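Local coordinates for protein precorrin-8x Methyl Mutase (Thermus thermophilus, PDB 1V9C) that probably catalyses the methyl migration that turns precorrin-8X into hydrogenobyrinate, a step of adenosylcobalamin biosynthesis, at residues S26-W30 with V56-L60; R84-F88 with I201-A205; A62-G66 with L87-E91. One frame throughout, in Å; residues are numbered along the deposited sequence.

Interaction 1: S26-W30 with V56-L60; sequences SPLEW and VEAGL
Leu28 and Val56 make the central apolar contact between the turn 26-30 and the helix that carries 56-60. The CB of Leu28 points at the helix and lies 3.8 Å from Val56 CG1, and the backbone brings Leu28 O within 3.6 Å of that same methyl. CG1 stands anti to the backbone N of Val56 (chi1 -174°), which turns it to Leu28, while CG2, on the other branch, meets the aliphatic CG of Glu29 at 3.9 Å. Further out, Leu28 runs across the side chain of Glu57 at about a right angle: its CD1 methyl rests on Glu57 CG at 3.6 Å, with Glu57 CD next, the chain being bent at chi2. The second methyl, CD2, reaches more loosely toward CD1 of Leu60, one helical turn beyond Val56.

No hydrogen bond joins the two segments; the polar interactions lie inside the turn and fix its shape. Ser26 OG accepts the backbone N-H of Glu29 at 3.1 Å, an ST motif, and takes a weaker bond from Leu28 N. In return, Ser26 N donates to Glu29 OE2 at 3.0 Å, nearly straight (169°) but from above the carboxylate plane. Glu29 is extended beyond CG, so that its carboxylate reaches back to the start of the turn while its CG stays against Val56. The two reciprocal bonds between Ser26 and Glu29 resemble the pattern of a capping box, in the turn that leads into helix 30-40.

Trp30 continues away from the contact, stacking on His23 and bonding through NE1 to Asp17 OD1. On the helix side, Val56 and Leu60 also pack on Leu200 and Leu203 of helix 190-205, and Val56 and Glu29 both touch Phe51 of strand 49-51.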
loop_
_atom_site.group_PDB
_atom_site.type_symbol
_atom_site.label_atom_id
_atom_site.label_comp_id
_atom_site.label_asym_id
_atom_site.label_seq_id
_atom_site.Cartn_x
_atom_site.Cartn_y
_atom_site.Cartn_z
ATOM N N SER B 26 17.380 -5.950 -17.108
ATOM C CA SER B 26 18.495 -6.865 -16.905
ATOM C C SER B 26 18.053 -8.060 -16.078
ATOM O O SER B 26 16.911 -8.129 -15.634
ATOM C CB SER B 26 19.640 -6.152 -16.182
ATOM O OG SER B 26 19.484 -6.203 -14.771
ATOM N N PRO B 27 18.956 -9.030 -15.869
ATOM C CA PRO B 27 18.622 -10.219 -15.080
ATOM C C PRO B 27 18.353 -9.889 -13.614
ATOM O O PRO B 27 17.555 -10.553 -12.957
ATOM C CB PRO B 27 19.854 -11.103 -15.257
ATOM C CG PRO B 27 20.324 -10.738 -16.639
ATOM C CD PRO B 27 20.220 -9.237 -16.601
ATOM N N LEU B 28 19.028 -8.867 -13.105
ATOM C CA LEU B 28 18.855 -8.457 -11.715
ATOM C C LEU B 28 17.704 -7.488 -11.542
ATOM O O LEU B 28 17.112 -7.405 -10.477
ATOM C CB LEU B 28 20.115 -7.780 -11.194
ATOM C CG LEU B 28 21.300 -8.656 -10.841
ATOM C CD1 LEU B 28 22.457 -7.742 -10.470
ATOM C CD2 LEU B 28 20.951 -9.594 -9.698
ATOM N N GLU B 29 17.395 -6.751 -12.598
ATOM C CA GLU B 29 16.332 -5.772 -12.543
ATOM C C GLU B 29 14.950 -6.380 -12.683
ATOM O O GLU B 29 14.004 -5.933 -12.037
ATOM C CB GLU B 29 16.533 -4.732 -13.641
ATOM C CG GLU B 29 17.753 -3.843 -13.465
ATOM C CD GLU B 29 18.064 -3.040 -14.721
ATOM O OE1 GLU B 29 18.985 -2.193 -14.683
ATOM O OE2 GLU B 29 17.389 -3.262 -15.749
ATOM N N TRP B 30 14.829 -7.397 -13.528
ATOM C CA TRP B 30 13.536 -8.013 -13.759
ATOM C C TRP B 30 12.786 -8.487 -12.514
ATOM O O TRP B 30 11.636 -8.124 -12.333
ATOM C CB TRP B 30 13.644 -9.175 -14.752
ATOM C CG TRP B 30 12.281 -9.739 -15.113
ATOM C CD1 TRP B 30 11.867 -11.040 -14.982
ATOM C CD2 TRP B 30 11.139 -9.002 -15.570
ATOM N NE1 TRP B 30 10.532 -11.152 -15.319
ATOM C CE2 TRP B 30 10.062 -9.918 -15.683
ATOM C CE3 TRP B 30 10.917 -7.661 -15.890
ATOM C CZ2 TRP B 30 8.785 -9.529 -16.103
ATOM C CZ3 TRP B 30 9.634 -7.271 -16.312
ATOM C CH2 TRP B 30 8.588 -8.204 -16.411
ATOM N N VAL B 56 20.438 -2.156 -8.395
ATOM C CA VAL B 56 20.140 -3.425 -7.749
ATOM C C VAL B 56 21.308 -3.978 -6.932
ATOM O O VAL B 56 21.132 -4.343 -5.756
ATOM C CB VAL B 56 19.708 -4.478 -8.778
ATOM C CG1 VAL B 56 19.261 -5.747 -8.062
ATOM C CG2 VAL B 56 18.569 -3.937 -9.605
ATOM N N GLU B 57 22.492 -4.039 -7.546
ATOM C CA GLU B 57 23.677 -4.545 -6.856
ATOM C C GLU B 57 23.953 -3.679 -5.637
ATOM O O GLU B 57 24.363 -4.174 -4.585
ATOM C CB GLU B 57 24.900 -4.540 -7.779
ATOM C CG GLU B 57 24.699 -5.264 -9.105
ATOM C CD GLU B 57 24.277 -4.322 -10.221
ATOM O OE1 GLU B 57 23.304 -3.561 -10.024
ATOM O OE2 GLU B 57 24.921 -4.347 -11.297
ATOM N N ALA B 58 23.719 -2.381 -5.771
ATOM C CA ALA B 58 23.931 -1.480 -4.645
ATOM C C ALA B 58 22.935 -1.843 -3.539
ATOM O O ALA B 58 23.231 -1.725 -2.351
ATOM C CB ALA B 58 23.729 -0.038 -5.090
ATOM N N GLY B 59 21.751 -2.290 -3.949
ATOM C CA GLY B 59 20.735 -2.666 -2.987
ATOM C C GLY B 59 21.041 -3.959 -2.258
ATOM O O GLY B 59 20.904 -4.032 -1.040
ATOM N N LEU B 60 21.452 -4.986 -2.993
ATOM C CA LEU B 60 21.774 -6.275 -2.373
ATOM C C LEU B 60 22.901 -6.103 -1.361
ATOM O O LEU B 60 22.827 -6.588 -0.226
ATOM C CB LEU B 60 22.200 -7.291 -3.437
ATOM C CG LEU B 60 21.324 -7.398 -4.690
ATOM C CD1 LEU B 60 21.637 -8.689 -5.399
ATOM C CD2 LEU B 60 19.851 -7.354 -4.310
#

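Interaction 2: R84-F88 with I201-A205; sequences RLRLF and IRLAA. With SO4 (sulfate ion), chain F.
The Phe88 ring turns an edge to helix 190-205: Ala205 N and CA lie at that edge, near the ring plane, with CZ 3.5 Å from Ala205 N, while Ala204 C and Ile201 O approach obliquely. Of the two guanidinium groups, that of Arg202 meets a sulfate at its edge; the placing of an oxygen of the same ion over one face of Arg84 is doubtful, the model being too tight there. The contact is a helix-helix packing on the outside of a doubly wound alpha/beta fold; the axes of 84-88 and 201-205 are 10.1 Å apart at 42°.

Ile201 fills the middle. Its CG2, anti to the backbone N, touches Arg84 O at 3.7 Å and Leu87 CD2 at 4.0 Å, while CD1 reaches Leu85 CD2. Leu87 CD2 also lies against Ala205 CB at 3.7 Å, and Ala204 CB lies 3.9 Å from Phe88 CE1.

The sulfate is probably from the crystallisation liquor, and its firm partner here is Arg202, which also forms a salt bridge with Asp206. Bent at chi2 (68°), the Arg202 chain curls round the ion, and NH1 donates to sulfate O3 at 2.8 Å, with an angle of 136° at the hydrogen.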
loop_
_atom_site.group_PDB
_atom_site.type_symbol
_atom_site.label_atom_id
_atom_site.label_comp_id
_atom_site.label_asym_id
_atom_site.label_seq_id
_atom_site.Cartn_x
_atom_site.Cartn_y
_atom_site.Cartn_z
ATOM N N ARG B 84 11.317 -11.581 6.663
ATOM C CA ARG B 84 12.265 -11.233 5.613
ATOM C C ARG B 84 13.261 -10.200 6.116
ATOM O O ARG B 84 14.426 -10.212 5.747
ATOM C CB ARG B 84 11.500 -10.760 4.374
ATOM C CG ARG B 84 10.702 -11.912 3.747
ATOM C CD ARG B 84 9.575 -11.438 2.858
ATOM N NE ARG B 84 8.827 -12.561 2.294
ATOM C CZ ARG B 84 7.657 -12.447 1.671
ATOM N NH1 ARG B 84 7.088 -11.259 1.531
ATOM N NH2 ARG B 84 7.058 -13.520 1.175
ATOM N N LEU B 85 12.795 -9.306 6.969
ATOM C CA LEU B 85 13.681 -8.322 7.542
ATOM C C LEU B 85 14.743 -9.094 8.364
ATOM O O LEU B 85 15.903 -8.698 8.418
ATOM C CB LEU B 85 12.884 -7.365 8.439
ATOM C CG LEU B 85 11.954 -6.366 7.734
ATOM C CD1 LEU B 85 11.442 -5.357 8.739
ATOM C CD2 LEU B 85 12.679 -5.652 6.608
ATOM N N ARG B 86 14.336 -10.220 8.948
ATOM C CA ARG B 86 15.205 -11.055 9.769
ATOM C C ARG B 86 16.397 -11.686 9.057
ATOM O O ARG B 86 17.429 -11.914 9.673
ATOM C CB ARG B 86 14.380 -12.164 10.440
ATOM C CG ARG B 86 15.130 -12.952 11.527
ATOM C CD ARG B 86 14.364 -14.210 11.915
ATOM N NE ARG B 86 12.987 -13.933 12.312
ATOM C CZ ARG B 86 12.060 -14.875 12.467
ATOM N NH1 ARG B 86 12.376 -16.145 12.262
ATOM N NH2 ARG B 86 10.815 -14.555 12.800
ATOM N N LEU B 87 16.273 -11.973 7.766
ATOM C CA LEU B 87 17.374 -12.593 7.036
ATOM C C LEU B 87 18.713 -11.871 7.229
ATOM O O LEU B 87 19.706 -12.493 7.599
ATOM C CB LEU B 87 17.032 -12.703 5.545
ATOM C CG LEU B 87 16.189 -13.925 5.143
ATOM C CD1 LEU B 87 14.994 -14.090 6.077
ATOM C CD2 LEU B 87 15.725 -13.769 3.704
ATOM N N PHE B 88 18.750 -10.571 6.968
ATOM C CA PHE B 88 19.985 -9.824 7.150
ATOM C C PHE B 88 19.777 -8.745 8.207
ATOM O O PHE B 88 20.560 -7.803 8.299
ATOM C CB PHE B 88 20.442 -9.175 5.840
ATOM C CG PHE B 88 20.553 -10.135 4.683
ATOM C CD1 PHE B 88 19.433 -10.450 3.911
ATOM C CD2 PHE B 88 21.776 -10.722 4.362
ATOM C CE1 PHE B 88 19.528 -11.337 2.832
ATOM C CE2 PHE B 88 21.886 -11.613 3.284
ATOM C CZ PHE B 88 20.755 -11.919 2.517
ATOM N N ILE B 201 15.487 -8.124 -1.059
ATOM C CA ILE B 201 15.855 -9.052 -0.011
ATOM C C ILE B 201 15.948 -10.482 -0.535
ATOM O O ILE B 201 16.919 -11.183 -0.249
ATOM C CB ILE B 201 14.851 -9.016 1.144
ATOM C CG1 ILE B 201 15.006 -7.704 1.920
ATOM C CG2 ILE B 201 15.064 -10.219 2.053
ATOM C CD1 ILE B 201 14.026 -7.541 3.081
ATOM N N ARG B 202 14.944 -10.911 -1.299
ATOM C CA ARG B 202 14.936 -12.268 -1.846
ATOM C C ARG B 202 16.127 -12.519 -2.776
ATOM O O ARG B 202 16.697 -13.600 -2.769
ATOM C CB ARG B 202 13.637 -12.531 -2.606
ATOM C CG ARG B 202 13.570 -13.894 -3.281
ATOM C CD ARG B 202 13.496 -15.007 -2.251
ATOM N NE ARG B 202 13.423 -16.330 -2.867
ATOM C CZ ARG B 202 12.440 -16.746 -3.664
ATOM N NH1 ARG B 202 11.424 -15.947 -3.959
ATOM N NH2 ARG B 202 12.475 -17.972 -4.168
ATOM N N LEU B 203 16.488 -11.524 -3.582
ATOM C CA LEU B 203 17.619 -11.659 -4.499
ATOM C C LEU B 203 18.893 -11.778 -3.682
ATOM O O LEU B 203 19.783 -12.549 -4.014
ATOM C CB LEU B 203 17.735 -10.434 -5.416
ATOM C CG LEU B 203 17.018 -10.411 -6.764
ATOM C CD1 LEU B 203 17.070 -9.002 -7.345
ATOM C CD2 LEU B 203 17.671 -11.406 -7.705
ATOM N N ALA B 204 18.970 -11.000 -2.612
ATOM C CA ALA B 204 20.133 -11.004 -1.751
ATOM C C ALA B 204 20.256 -12.349 -1.059
ATOM O O ALA B 204 21.329 -12.947 -1.033
ATOM C CB ALA B 204 20.010 -9.901 -0.736
ATOM N N ALA B 205 19.147 -12.819 -0.494
ATOM C CA ALA B 205 19.120 -14.102 0.192
ATOM C C ALA B 205 19.620 -15.199 -0.749
ATOM O O ALA B 205 20.331 -16.115 -0.338
ATOM C CB ALA B 205 17.705 -14.408 0.652
HETATM S S SO4 F . 9.758 -14.216 -0.901
HETATM O O1 SO4 F . 9.476 -12.885 -0.342
HETATM O O2 SO4 F . 10.749 -14.914 -0.060
HETATM O O3 SO4 F . 10.276 -14.068 -2.271
HETATM O O4 SO4 F . 8.513 -15.001 -0.943
#

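Interaction 3: A62-G66 with L87-E91; sequences AIQAG and LFGNE
The C-terminal end of helix 55-65 meets the C-terminal end of helix 82-88, and the amide of Asn90 ties them together. Asn90 ND2 donates to Ile63 O at 2.9 Å, nearly straight (162°), in the carbonyl plane and on a lone pair. Ile63 O lies close to the amide plane of Asn90 and also accepts Gly66 N, so two N-H groups grip this one carbonyl of the last helical turn. A further bond from ND2 to Ala67 O holds the amide against the chain leaving the helix.

Both helices finish in Schellman motifs, with Gly66 and Gly89 as their positive-phi residues; Asn90 follows directly on the second. Gly66 CA approaches Phe88 O at 3.7 Å. A water donates to Gly89 O and accepts Glu91 N at 3.0 Å; its approach to Gly66 O is too short to be trusted.

Beside these polar links, Ile63 O lies 3.2 Å from Phe88 CB. The Phe88 ring is met obliquely from helix 55-65 by Ile63 CG2, 3.5 Å from CD1, and by Gln64 CG, 3.5 Å from CE2. Gln64, with CG anti to its carbonyl carbon (chi1 -72°), runs alongside the ring in the same direction, its amide plane turned 43° from it.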
loop_
_atom_site.group_PDB
_atom_site.type_symbol
_atom_site.label_atom_id
_atom_site.label_comp_id
_atom_site.label_asym_id
_atom_site.label_seq_id
_atom_site.Cartn_x
_atom_site.Cartn_y
_atom_site.Cartn_z
ATOM N N ALA B 62 23.832 -3.463 0.261
ATOM C CA ALA B 62 23.373 -2.780 1.464
ATOM C C ALA B 62 22.539 -3.733 2.309
ATOM O O ALA B 62 22.686 -3.800 3.532
ATOM C CB ALA B 62 22.563 -1.559 1.092
ATOM N N ILE B 63 21.656 -4.475 1.654
ATOM C CA ILE B 63 20.822 -5.427 2.370
ATOM C C ILE B 63 21.707 -6.360 3.195
ATOM O O ILE B 63 21.494 -6.542 4.391
ATOM C CB ILE B 63 19.982 -6.263 1.392
ATOM C CG1 ILE B 63 18.914 -5.386 0.745
ATOM C CG2 ILE B 63 19.341 -7.410 2.112
ATOM C CD1 ILE B 63 18.267 -6.037 -0.441
ATOM N N GLN B 64 22.700 -6.939 2.537
ATOM C CA GLN B 64 23.639 -7.863 3.166
ATOM C C GLN B 64 24.526 -7.235 4.234
ATOM O O GLN B 64 24.976 -7.921 5.154
ATOM C CB GLN B 64 24.513 -8.504 2.091
ATOM C CG GLN B 64 23.766 -9.510 1.258
ATOM C CD GLN B 64 24.533 -9.930 0.034
ATOM O OE1 GLN B 64 24.122 -10.841 -0.691
ATOM N NE2 GLN B 64 25.656 -9.266 -0.215
ATOM N N ALA B 65 24.776 -5.934 4.104
ATOM C CA ALA B 65 25.604 -5.208 5.055
ATOM C C ALA B 65 24.827 -4.984 6.336
ATOM O O ALA B 65 25.397 -4.653 7.378
ATOM C CB ALA B 65 26.018 -3.871 4.471
ATOM N N GLY B 66 23.515 -5.156 6.258
ATOM C CA GLY B 66 22.701 -4.946 7.435
ATOM C C GLY B 66 22.239 -3.507 7.453
ATOM O O GLY B 66 21.831 -2.982 8.495
ATOM N N LEU B 87 16.273 -11.973 7.766
ATOM C CA LEU B 87 17.374 -12.593 7.036
ATOM C C LEU B 87 18.713 -11.871 7.229
ATOM O O LEU B 87 19.706 -12.493 7.599
ATOM C CB LEU B 87 17.032 -12.703 5.545
ATOM C CG LEU B 87 16.189 -13.925 5.143
ATOM C CD1 LEU B 87 14.994 -14.090 6.077
ATOM C CD2 LEU B 87 15.725 -13.769 3.704
ATOM N N PHE B 88 18.750 -10.571 6.968
ATOM C CA PHE B 88 19.985 -9.824 7.150
ATOM C C PHE B 88 19.777 -8.745 8.207
ATOM O O PHE B 88 20.560 -7.803 8.299
ATOM C CB PHE B 88 20.442 -9.175 5.840
ATOM C CG PHE B 88 20.553 -10.135 4.683
ATOM C CD1 PHE B 88 19.433 -10.450 3.911
ATOM C CD2 PHE B 88 21.776 -10.722 4.362
ATOM C CE1 PHE B 88 19.528 -11.337 2.832
ATOM C CE2 PHE B 88 21.886 -11.613 3.284
ATOM C CZ PHE B 88 20.755 -11.919 2.517
ATOM N N GLY B 89 18.721 -8.897 9.007
ATOM C CA GLY B 89 18.415 -7.934 10.048
ATOM C C GLY B 89 18.546 -6.489 9.595
ATOM O O GLY B 89 19.461 -5.783 10.016
ATOM N N ASN B 90 17.643 -6.041 8.730
ATOM C CA ASN B 90 17.686 -4.663 8.248
ATOM C C ASN B 90 16.676 -3.822 9.023
ATOM O O ASN B 90 15.465 -3.917 8.800
ATOM C CB ASN B 90 17.378 -4.605 6.749
ATOM C CG ASN B 90 18.330 -5.436 5.925
ATOM O OD1 ASN B 90 18.120 -6.631 5.727
ATOM N ND2 ASN B 90 19.398 -4.810 5.449
ATOM N N GLU B 91 17.178 -3.000 9.939
ATOM C CA GLU B 91 16.315 -2.157 10.752
ATOM C C GLU B 91 15.501 -1.210 9.896
ATOM O O GLU B 91 16.010 -0.646 8.939
ATOM C CB GLU B 91 17.136 -1.334 11.743
ATOM C CG GLU B 91 16.298 -0.366 12.556
ATOM C CD GLU B 91 17.122 0.444 13.558
ATOM O OE1 GLU B 91 16.524 1.187 14.364
ATOM O OE2 GLU B 91 18.364 0.342 13.539
HETATM O O HOH W 1 20.164 -2.659 10.219
#

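Helix 55-65 links interactions 1 and 3, whose centres are about 16 Å apart: its 56-60 part receives the turn 26-30 and its last turn receives 87-91. Interaction 2 lies about 7 Å from interaction 3, centre to centre, and shares Leu87 and Phe88 with it, so Phe88 packs between helices 55-65 and 190-205. Those two helices also meet directly, with Ile63 CG2 3.8 Å from Ala204 CB. Leu203 joins interaction 2 to interaction 1, its CD1 lying 3.5 Å from Leu28 O and its CB 3.9 Å from Leu60 CD2. The sulfate of interaction 2 lies near Arg84 and Arg202, and a second sulfate sits about 4 Å from the Arg84 side chain; neither establishes a substrate pocket.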